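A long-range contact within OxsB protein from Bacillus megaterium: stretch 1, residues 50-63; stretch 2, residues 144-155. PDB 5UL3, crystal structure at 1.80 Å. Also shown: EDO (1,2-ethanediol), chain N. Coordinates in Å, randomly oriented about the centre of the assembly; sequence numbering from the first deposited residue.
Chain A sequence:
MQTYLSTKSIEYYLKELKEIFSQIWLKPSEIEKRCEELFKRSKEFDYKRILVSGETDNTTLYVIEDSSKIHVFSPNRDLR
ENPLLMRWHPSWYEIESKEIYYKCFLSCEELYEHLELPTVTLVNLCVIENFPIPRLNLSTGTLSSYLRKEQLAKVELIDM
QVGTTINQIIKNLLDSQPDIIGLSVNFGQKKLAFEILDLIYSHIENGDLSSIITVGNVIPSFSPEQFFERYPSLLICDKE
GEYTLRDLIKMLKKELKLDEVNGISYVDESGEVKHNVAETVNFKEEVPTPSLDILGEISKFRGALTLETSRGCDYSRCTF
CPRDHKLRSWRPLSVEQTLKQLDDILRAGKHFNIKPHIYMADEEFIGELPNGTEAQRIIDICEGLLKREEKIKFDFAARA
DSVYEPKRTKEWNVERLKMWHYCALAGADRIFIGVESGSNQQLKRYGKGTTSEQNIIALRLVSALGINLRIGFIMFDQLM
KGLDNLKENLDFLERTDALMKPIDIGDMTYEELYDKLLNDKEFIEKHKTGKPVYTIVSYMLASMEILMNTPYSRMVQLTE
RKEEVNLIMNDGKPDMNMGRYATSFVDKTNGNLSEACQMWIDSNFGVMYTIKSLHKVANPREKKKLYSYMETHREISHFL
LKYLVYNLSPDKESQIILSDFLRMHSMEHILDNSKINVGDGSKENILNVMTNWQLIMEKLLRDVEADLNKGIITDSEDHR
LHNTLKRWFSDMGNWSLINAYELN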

ATOM      1  N   ILE A  50      -0.071  38.003   5.260  1.00 40.56           N
ATOM      2  CA  ILE A  50       0.401  37.227   4.125  1.00 39.20           C
ATOM      3  C   ILE A  50      -0.285  35.868   4.145  1.00 35.93           C
ATOM      4  O   ILE A  50      -0.776  35.404   5.175  1.00 41.31           O
ATOM      5  N   LEU A  51      -0.304  35.243   2.972  1.00 31.71           N
ATOM      6  CA  LEU A  51      -0.866  33.915   2.755  1.00 33.71           C
ATOM      7  C   LEU A  51       0.048  33.200   1.772  1.00 29.79           C
ATOM      8  O   LEU A  51       0.404  33.772   0.738  1.00 28.31           O
ATOM      9  N   VAL A  52       0.428  31.957   2.078  1.00 28.21           N
ATOM     10  CA  VAL A  52       1.115  31.099   1.120  1.00 21.73           C
ATOM     11  C   VAL A  52       0.141  29.984   0.739  1.00 22.73           C
ATOM     12  O   VAL A  52      -0.494  29.384   1.615  1.00 24.53           O
ATOM     13  N   SER A  53       0.020  29.728  -0.552  1.00 23.91           N
ATOM     14  CA  SER A  53      -0.762  28.578  -1.024  1.00 21.89           C
ATOM     15  C   SER A  53      -0.045  28.019  -2.241  1.00 25.48           C
ATOM     16  O   SER A  53       1.058  28.455  -2.584  1.00 27.37           O
ATOM     17  N   GLY A  54      -0.682  27.070  -2.938  1.00 22.97           N
ATOM     18  CA  GLY A  54       0.009  26.369  -4.006  1.00 24.26           C
ATOM     19  C   GLY A  54       0.981  25.366  -3.390  1.00 21.99           C
ATOM     20  O   GLY A  54       1.055  25.215  -2.178  1.00 24.71           O
ATOM     21  N   GLU A  55       1.744  24.689  -4.254  1.00 23.30           N
ATOM     22  CA  GLU A  55       2.716  23.693  -3.805  1.00 24.79           C
ATOM     23  C   GLU A  55       3.761  23.493  -4.893  1.00 21.71           C
ATOM     24  O   GLU A  55       3.523  23.795  -6.062  1.00 23.12           O
ATOM     25  N   THR A  56       4.931  22.965  -4.482  1.00 24.88           N
ATOM     26  CA  THR A  56       6.105  22.755  -5.340  1.00 27.38           C
ATOM     27  C   THR A  56       6.251  23.805  -6.446  1.00 27.00           C
ATOM     28  O   THR A  56       6.666  24.935  -6.168  1.00 30.09           O
ATOM     29  N   ASP A  57       5.933  23.456  -7.689  1.00 23.85           N
ATOM     30  CA  ASP A  57       6.208  24.328  -8.828  1.00 24.62           C
ATOM     31  C   ASP A  57       5.128  25.383  -9.072  1.00 27.59           C
ATOM     32  O   ASP A  57       5.126  25.995 -10.144  1.00 31.85           O
ATOM     33  N   ASN A  58       4.242  25.629  -8.103  1.00 25.31           N
ATOM     34  CA  ASN A  58       3.244  26.679  -8.269  1.00 26.43           C
ATOM     35  C   ASN A  58       2.992  27.406  -6.958  1.00 26.92           C
ATOM     36  O   ASN A  58       2.009  28.153  -6.843  1.00 26.00           O
ATOM     37  N   THR A  59       3.867  27.220  -5.969  1.00 23.28           N
ATOM     38  CA  THR A  59       3.699  27.882  -4.691  1.00 22.18           C
ATOM     39  C   THR A  59       3.645  29.396  -4.889  1.00 24.81           C
ATOM     40  O   THR A  59       4.402  29.965  -5.680  1.00 26.40           O
ATOM     41  N   THR A  60       2.724  30.028  -4.179  1.00 23.84           N
ATOM     42  CA  THR A  60       2.336  31.416  -4.409  1.00 27.43           C
ATOM     43  C   THR A  60       2.270  32.145  -3.079  1.00 24.13           C
ATOM     44  O   THR A  60       1.725  31.617  -2.112  1.00 27.92           O
ATOM     45  N   LEU A  61       2.802  33.372  -3.036  1.00 25.14           N
ATOM     46  CA  LEU A  61       2.691  34.238  -1.871  1.00 27.62           C
ATOM     47  C   LEU A  61       1.784  35.423  -2.189  1.00 24.74           C
ATOM     48  O   LEU A  61       1.957  36.078  -3.222  1.00 28.28           O
ATOM     49  N   TYR A  62       0.811  35.669  -1.320  1.00 26.26           N
ATOM     50  CA  TYR A  62       0.002  36.881  -1.351  1.00 32.89           C
ATOM     51  C   TYR A  62       0.452  37.779  -0.209  1.00 31.88           C
ATOM     52  O   TYR A  62       0.505  37.343   0.945  1.00 34.15           O
ATOM     53  N   VAL A  63       0.788  39.018  -0.530  1.00 32.07           N
ATOM     54  CA  VAL A  63       1.084  40.029   0.476  1.00 36.40           C
ATOM     55  C   VAL A  63      -0.076  41.012   0.446  1.00 34.79           C
ATOM     56  O   VAL A  63      -0.264  41.725  -0.545  1.00 30.13           O
ATOM     57  N   SER A 144      -4.127  16.716   0.712  1.00 21.80           N
ATOM     58  CA  SER A 144      -3.499  18.002   1.016  1.00 19.14           C
ATOM     59  C   SER A 144      -2.952  18.666  -0.234  1.00 20.25           C
ATOM     60  O   SER A 144      -3.216  19.852  -0.492  1.00 23.58           O
ATOM     61  N   SER A 145      -2.146  17.940  -1.016  1.00 21.78           N
ATOM     62  CA  SER A 145      -1.496  18.606  -2.140  1.00 19.73           C
ATOM     63  C   SER A 145      -2.496  19.019  -3.218  1.00 21.48           C
ATOM     64  O   SER A 145      -2.314  20.069  -3.860  1.00 20.53           O
ATOM     65  N   TYR A 146      -3.544  18.223  -3.421  1.00 20.83           N
ATOM     66  CA  TYR A 146      -4.617  18.620  -4.332  1.00 20.81           C
ATOM     67  C   TYR A 146      -5.238  19.954  -3.898  1.00 19.69           C
ATOM     68  O   TYR A 146      -5.382  20.880  -4.706  1.00 22.70           O
ATOM     69  N   LEU A 147      -5.613  20.062  -2.617  1.00 20.29           N
ATOM     70  CA  LEU A 147      -6.238  21.286  -2.119  1.00 21.74           C
ATOM     71  C   LEU A 147      -5.284  22.477  -2.178  1.00 24.89           C
ATOM     72  O   LEU A 147      -5.708  23.605  -2.483  1.00 22.31           O
ATOM     73  N   ARG A 148      -3.994  22.257  -1.876  1.00 22.90           N
ATOM     74  CA  ARG A 148      -3.037  23.364  -1.951  1.00 20.38           C
ATOM     75  C   ARG A 148      -2.819  23.821  -3.386  1.00 22.00           C
ATOM     76  O   ARG A 148      -2.748  25.033  -3.653  1.00 21.99           O
ATOM     77  N   LYS A 149      -2.703  22.878  -4.325  1.00 21.98           N
ATOM     78  CA  LYS A 149      -2.463  23.271  -5.707  1.00 20.73           C
ATOM     79  C   LYS A 149      -3.654  24.030  -6.276  1.00 24.14           C
ATOM     80  O   LYS A 149      -3.477  25.015  -6.998  1.00 21.53           O
ATOM     81  N   GLU A 150      -4.870  23.617  -5.933  1.00 21.25           N
ATOM     82  CA  GLU A 150      -6.059  24.366  -6.333  1.00 24.69           C
ATOM     83  C   GLU A 150      -6.273  25.634  -5.501  1.00 21.24           C
ATOM     84  O   GLU A 150      -7.180  26.421  -5.810  1.00 22.40           O
ATOM     85  N   GLN A 151      -5.452  25.836  -4.478  1.00 21.52           N
ATOM     86  CA  GLN A 151      -5.538  26.952  -3.543  1.00 23.55           C
ATOM     87  C   GLN A 151      -6.941  27.075  -2.967  1.00 24.39           C
ATOM     88  O   GLN A 151      -7.534  28.153  -2.915  1.00 23.09           O
ATOM     89  N   LEU A 152      -7.473  25.936  -2.511  1.00 21.98           N
ATOM     90  CA  LEU A 152      -8.819  25.869  -1.963  1.00 22.19           C
ATOM     91  C   LEU A 152      -8.860  25.982  -0.444  1.00 20.98           C
ATOM     92  O   LEU A 152      -9.895  26.380   0.100  1.00 25.44           O
ATOM     93  N   ALA A 153      -7.773  25.654   0.248  1.00 22.35           N
ATOM     94  CA  ALA A 153      -7.798  25.610   1.706  1.00 21.81           C
ATOM     95  C   ALA A 153      -6.372  25.635   2.218  1.00 23.29           C
ATOM     96  O   ALA A 153      -5.435  25.251   1.520  1.00 24.48           O
ATOM     97  N   LYS A 154      -6.228  26.113   3.448  1.00 26.72           N
ATOM     98  CA  LYS A 154      -5.052  25.815   4.249  1.00 23.28           C
ATOM     99  C   LYS A 154      -5.242  24.427   4.849  1.00 24.83           C
ATOM    100  O   LYS A 154      -6.278  24.152   5.451  1.00 29.34           O
ATOM    101  N   VAL A 155      -4.270  23.545   4.652  1.00 21.09           N
ATOM    102  CA  VAL A 155      -4.397  22.157   5.074  1.00 22.34           C
ATOM    103  C   VAL A 155      -3.367  21.896   6.162  1.00 22.43           C
ATOM    104  O   VAL A 155      -2.196  22.250   6.008  1.00 26.09           O
TER

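The heart of this contact is a single glutamine just after a helix. Gln151 leaves the helix with positive phi in a Schellman motif, and its side chain (chi1 m, chi2 t) points toward the hairpin formed by strands 50-53 and 60-63. The Gln151 amide uses both of its ends: OE1 accepts a very short hydrogen bond, 2.5 Å, from Tyr62 OH, lying at the edge of the ring, while NE2 donates weakly, at 3.2 Å, to Thr60 OG1. Thr60 (m) accepts from Gln151 NE2 and passes its own proton to Asn58 O (Thr60 OG1 to Asn58 O, 2.8 Å). Water 3 completes the amide's surroundings, accepting from Gln151 NE2 at 2.9 Å and donating to Asn58 OD1 and Lys149 O.

Beside it the backbones come close, with Gly54 CA 4.3 Å from Lys149 CA. Gly54 N donates weakly to Arg148 O (3.0 Å), a carbonyl that also accepts from Gln151 N. Glycine suits this place: its phi is positive, and a CB would lie only 2.4 Å from Asn58 O. Ser53 (t) is small enough for its OG to sit 3.3 Å from Gln151 CA; water 1 links that OG to Ala153 O, at 2.7 Å from each.

Around the turn, Glu55 (p, p) and Asn58 (p) brace one another. Glu55 N donates to Asn58 OD1 (2.9 Å), and Asn58 ND2 to Glu55 OE2 (2.9 Å). Against them lies the extended Lys149, whose aliphatic chain brings CD to 3.5 Å from Glu55 OE2 and CG to 3.7 Å from Asn58 ND2. Its NZ stays 4.3 Å from Glu55 OE2, beyond a salt bridge, but water 2 joins these two atoms and Asp57 OD1.

Back along the first strand, Leu51 (t, p) provides a nonpolar surface for the methylenes of Lys154, its CD1 3.6 Å from Lys154 CE. The ethanediol binds Glu150, whose CA-to-CB bond points away from the other stretch.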

ATOM      1  CB  ILE A  50       1.934  37.040   4.098  1.00 41.21           C
ATOM      2  CG1 ILE A  50       2.404  36.237   5.305  1.00 45.00           C
ATOM      3  CG2 ILE A  50       2.650  38.379   4.025  1.00 44.34           C
ATOM      4  CD1 ILE A  50       3.652  35.450   5.018  1.00 47.88           C
ATOM      5  CB  LEU A  51      -2.294  34.012   2.188  1.00 28.31           C
ATOM      6  CG  LEU A  51      -2.914  32.728   1.615  1.00 32.18           C
ATOM      7  CD1 LEU A  51      -3.110  31.706   2.699  1.00 36.53           C
ATOM      8  CD2 LEU A  51      -4.225  33.030   0.912  1.00 40.55           C
ATOM      9  CB  VAL A  52       2.422  30.514   1.683  1.00 31.27           C
ATOM     10  CG1 VAL A  52       3.014  29.494   0.701  1.00 31.80           C
ATOM     11  CG2 VAL A  52       3.431  31.636   1.923  1.00 38.59           C
ATOM     12  CB  SER A  53      -2.212  28.991  -1.322  1.00 26.27           C
ATOM     13  OG  SER A  53      -3.013  27.834  -1.582  1.00 25.55           O
ATOM     14  CB  GLU A  55       2.032  22.364  -3.440  1.00 22.24           C
ATOM     15  CG  GLU A  55       1.086  21.836  -4.519  1.00 19.78           C
ATOM     16  CD  GLU A  55       1.825  21.194  -5.690  1.00 25.42           C
ATOM     17  OE1 GLU A  55       2.836  20.487  -5.475  1.00 27.29           O
ATOM     18  OE2 GLU A  55       1.405  21.392  -6.842  1.00 24.01           O
ATOM     19  CB  THR A  56       6.133  21.333  -5.944  1.00 25.67           C
ATOM     20  OG1 THR A  56       5.043  21.114  -6.853  1.00 27.53           O
ATOM     21  CG2 THR A  56       6.088  20.279  -4.822  1.00 22.93           C
ATOM     22  CB  ASP A  57       6.429  23.510 -10.098  1.00 27.10           C
ATOM     23  CG  ASP A  57       5.178  22.776 -10.574  1.00 33.97           C
ATOM     24  OD1 ASP A  57       4.170  22.699  -9.842  1.00 30.91           O
ATOM     25  OD2 ASP A  57       5.227  22.253 -11.703  1.00 33.97           O
ATOM     26  CB  ASN A  58       1.929  26.099  -8.844  1.00 22.80           C
ATOM     27  CG  ASN A  58       1.366  24.974  -8.001  1.00 21.07           C
ATOM     28  OD1 ASN A  58       0.756  25.205  -6.953  1.00 22.17           O
ATOM     29  ND2 ASN A  58       1.548  23.738  -8.471  1.00 24.68           N
ATOM     30  CB  THR A  59       4.848  27.508  -3.750  1.00 25.01           C
ATOM     31  OG1 THR A  59       5.002  26.073  -3.743  1.00 26.13           O
ATOM     32  CG2 THR A  59       4.531  27.961  -2.336  1.00 24.24           C
ATOM     33  CB  THR A  60       0.950  31.505  -5.090  1.00 24.46           C
ATOM     34  OG1 THR A  60       0.957  30.740  -6.289  1.00 26.29           O
ATOM     35  CG2 THR A  60       0.617  32.964  -5.435  1.00 27.08           C
ATOM     36  CB  LEU A  61       4.075  34.738  -1.442  1.00 32.45           C
ATOM     37  CG  LEU A  61       4.095  35.788  -0.339  1.00 35.63           C
ATOM     38  CD1 LEU A  61       3.565  35.222   0.965  1.00 31.31           C
ATOM     39  CD2 LEU A  61       5.512  36.324  -0.164  1.00 36.22           C
ATOM     40  CB  TYR A  62      -1.491  36.568  -1.217  1.00 27.86           C
ATOM     41  CG  TYR A  62      -1.972  35.588  -2.250  1.00 28.91           C
ATOM     42  CD1 TYR A  62      -1.841  34.213  -2.053  1.00 27.69           C
ATOM     43  CD2 TYR A  62      -2.555  36.034  -3.428  1.00 23.16           C
ATOM     44  CE1 TYR A  62      -2.281  33.310  -3.032  1.00 26.74           C
ATOM     45  CE2 TYR A  62      -2.996  35.146  -4.392  1.00 25.79           C
ATOM     46  CZ  TYR A  62      -2.859  33.793  -4.189  1.00 28.70           C
ATOM     47  OH  TYR A  62      -3.298  32.937  -5.172  1.00 24.72           O
ATOM     48  CB  VAL A  63       2.422  40.734   0.215  1.00 38.83           C
ATOM     49  CG1 VAL A  63       2.789  41.616   1.415  1.00 36.90           C
ATOM     50  CG2 VAL A  63       3.509  39.705  -0.054  1.00 38.83           C
ATOM     51  CB  SER A 144      -2.376  17.793   2.049  1.00 20.96           C
ATOM     52  OG  SER A 144      -1.623  18.981   2.238  1.00 25.39           O
ATOM     53  CB  SER A 145      -0.394  17.729  -2.726  1.00 20.38           C
ATOM     54  OG  SER A 145      -0.927  16.538  -3.325  1.00 18.74           O
ATOM     55  CB  TYR A 146      -5.675  17.506  -4.401  1.00 18.87           C
ATOM     56  CG  TYR A 146      -6.936  17.977  -5.094  1.00 20.82           C
ATOM     57  CD1 TYR A 146      -7.018  18.016  -6.474  1.00 22.42           C
ATOM     58  CD2 TYR A 146      -8.007  18.469  -4.351  1.00 23.29           C
ATOM     59  CE1 TYR A 146      -8.163  18.500  -7.107  1.00 24.36           C
ATOM     60  CE2 TYR A 146      -9.141  18.962  -4.967  1.00 22.57           C
ATOM     61  CZ  TYR A 146      -9.217  18.965  -6.339  1.00 25.71           C
ATOM     62  OH  TYR A 146     -10.351  19.464  -6.937  1.00 29.13           O
ATOM     63  CB  LEU A 147      -6.723  21.080  -0.683  1.00 19.95           C
ATOM     64  CG  LEU A 147      -7.887  20.096  -0.531  1.00 19.58           C
ATOM     65  CD1 LEU A 147      -8.207  19.881   0.970  1.00 22.01           C
ATOM     66  CD2 LEU A 147      -9.135  20.553  -1.281  1.00 21.38           C
ATOM     67  CB  ARG A 148      -1.699  22.967  -1.301  1.00 23.52           C
ATOM     68  CG  ARG A 148      -1.829  22.777   0.201  1.00 22.70           C
ATOM     69  CD  ARG A 148      -0.507  22.338   0.829  1.00 23.25           C
ATOM     70  NE  ARG A 148      -0.610  22.254   2.282  1.00 23.76           N
ATOM     71  CZ  ARG A 148       0.265  21.600   3.047  1.00 25.41           C
ATOM     72  NH1 ARG A 148       1.298  20.972   2.492  1.00 22.89           N
ATOM     73  NH2 ARG A 148       0.104  21.566   4.358  1.00 27.01           N
ATOM     74  CB  LYS A 149      -2.145  22.057  -6.578  1.00 20.65           C
ATOM     75  CG  LYS A 149      -1.896  22.430  -8.047  1.00 22.19           C
ATOM     76  CD  LYS A 149      -1.476  21.199  -8.883  1.00 26.42           C
ATOM     77  CE  LYS A 149      -1.078  21.614 -10.323  1.00 33.58           C
ATOM     78  NZ  LYS A 149      -0.013  20.711 -10.892  1.00 37.83           N
ATOM     79  CB  GLU A 150      -7.287  23.466  -6.228  1.00 24.74           C
ATOM     80  CG  GLU A 150      -7.302  22.339  -7.254  1.00 26.30           C
ATOM     81  CD  GLU A 150      -7.599  22.829  -8.666  1.00 44.12           C
ATOM     82  OE1 GLU A 150      -8.191  23.922  -8.833  1.00 36.56           O
ATOM     83  OE2 GLU A 150      -7.229  22.106  -9.614  1.00 52.30           O
ATOM     84  CB  GLN A 151      -5.062  28.255  -4.197  1.00 20.86           C
ATOM     85  CG  GLN A 151      -3.696  28.089  -4.876  1.00 24.31           C
ATOM     86  CD  GLN A 151      -2.980  29.406  -5.172  1.00 25.83           C
ATOM     87  OE1 GLN A 151      -3.350  30.458  -4.656  1.00 27.09           O
ATOM     88  NE2 GLN A 151      -1.966  29.348  -6.025  1.00 26.25           N
ATOM     89  CB  LEU A 152      -9.499  24.558  -2.393  1.00 20.45           C
ATOM     90  CG  LEU A 152      -9.800  24.425  -3.894  1.00 24.17           C
ATOM     91  CD1 LEU A 152     -10.264  23.009  -4.205  1.00 23.82           C
ATOM     92  CD2 LEU A 152     -10.839  25.440  -4.364  1.00 29.28           C
ATOM     93  CB  ALA A 153      -8.503  24.354   2.241  1.00 22.95           C
ATOM     94  CB  LYS A 154      -4.880  26.864   5.340  1.00 24.84           C
ATOM     95  CG  LYS A 154      -4.596  28.260   4.750  1.00 30.81           C
ATOM     96  CD  LYS A 154      -4.012  29.189   5.807  1.00 46.36           C
ATOM     97  CE  LYS A 154      -4.637  30.573   5.729  1.00 55.76           C
ATOM     98  NZ  LYS A 154      -4.267  31.423   6.903  1.00 52.65           N
ATOM     99  CB  VAL A 155      -4.213  21.173   3.901  1.00 23.55           C
ATOM    100  CG1 VAL A 155      -4.444  19.719   4.363  1.00 20.20           C
ATOM    101  CG2 VAL A 155      -5.161  21.518   2.747  1.00 23.49           C
TER
HETATM  102  C1  EDO N 813      -8.744  22.206 -12.951  1.00 61.52           C
HETATM  103  O1  EDO N 813      -7.539  21.677 -12.392  1.00 62.57           O
HETATM  104  C2  EDO N 813      -8.670  23.725 -12.885  1.00 70.73           C
HETATM  105  O2  EDO N 813      -8.134  24.130 -11.615  1.00 58.89           O
HETATM  106  O   HOH W   1      -3.201  26.388   0.653  1.00 28.80           O
HETATM  107  O   HOH W   2       2.543  20.580  -9.037  1.00 25.42           O
HETATM  108  O   HOH W   3      -1.382  26.796  -7.281  1.00 24.48           O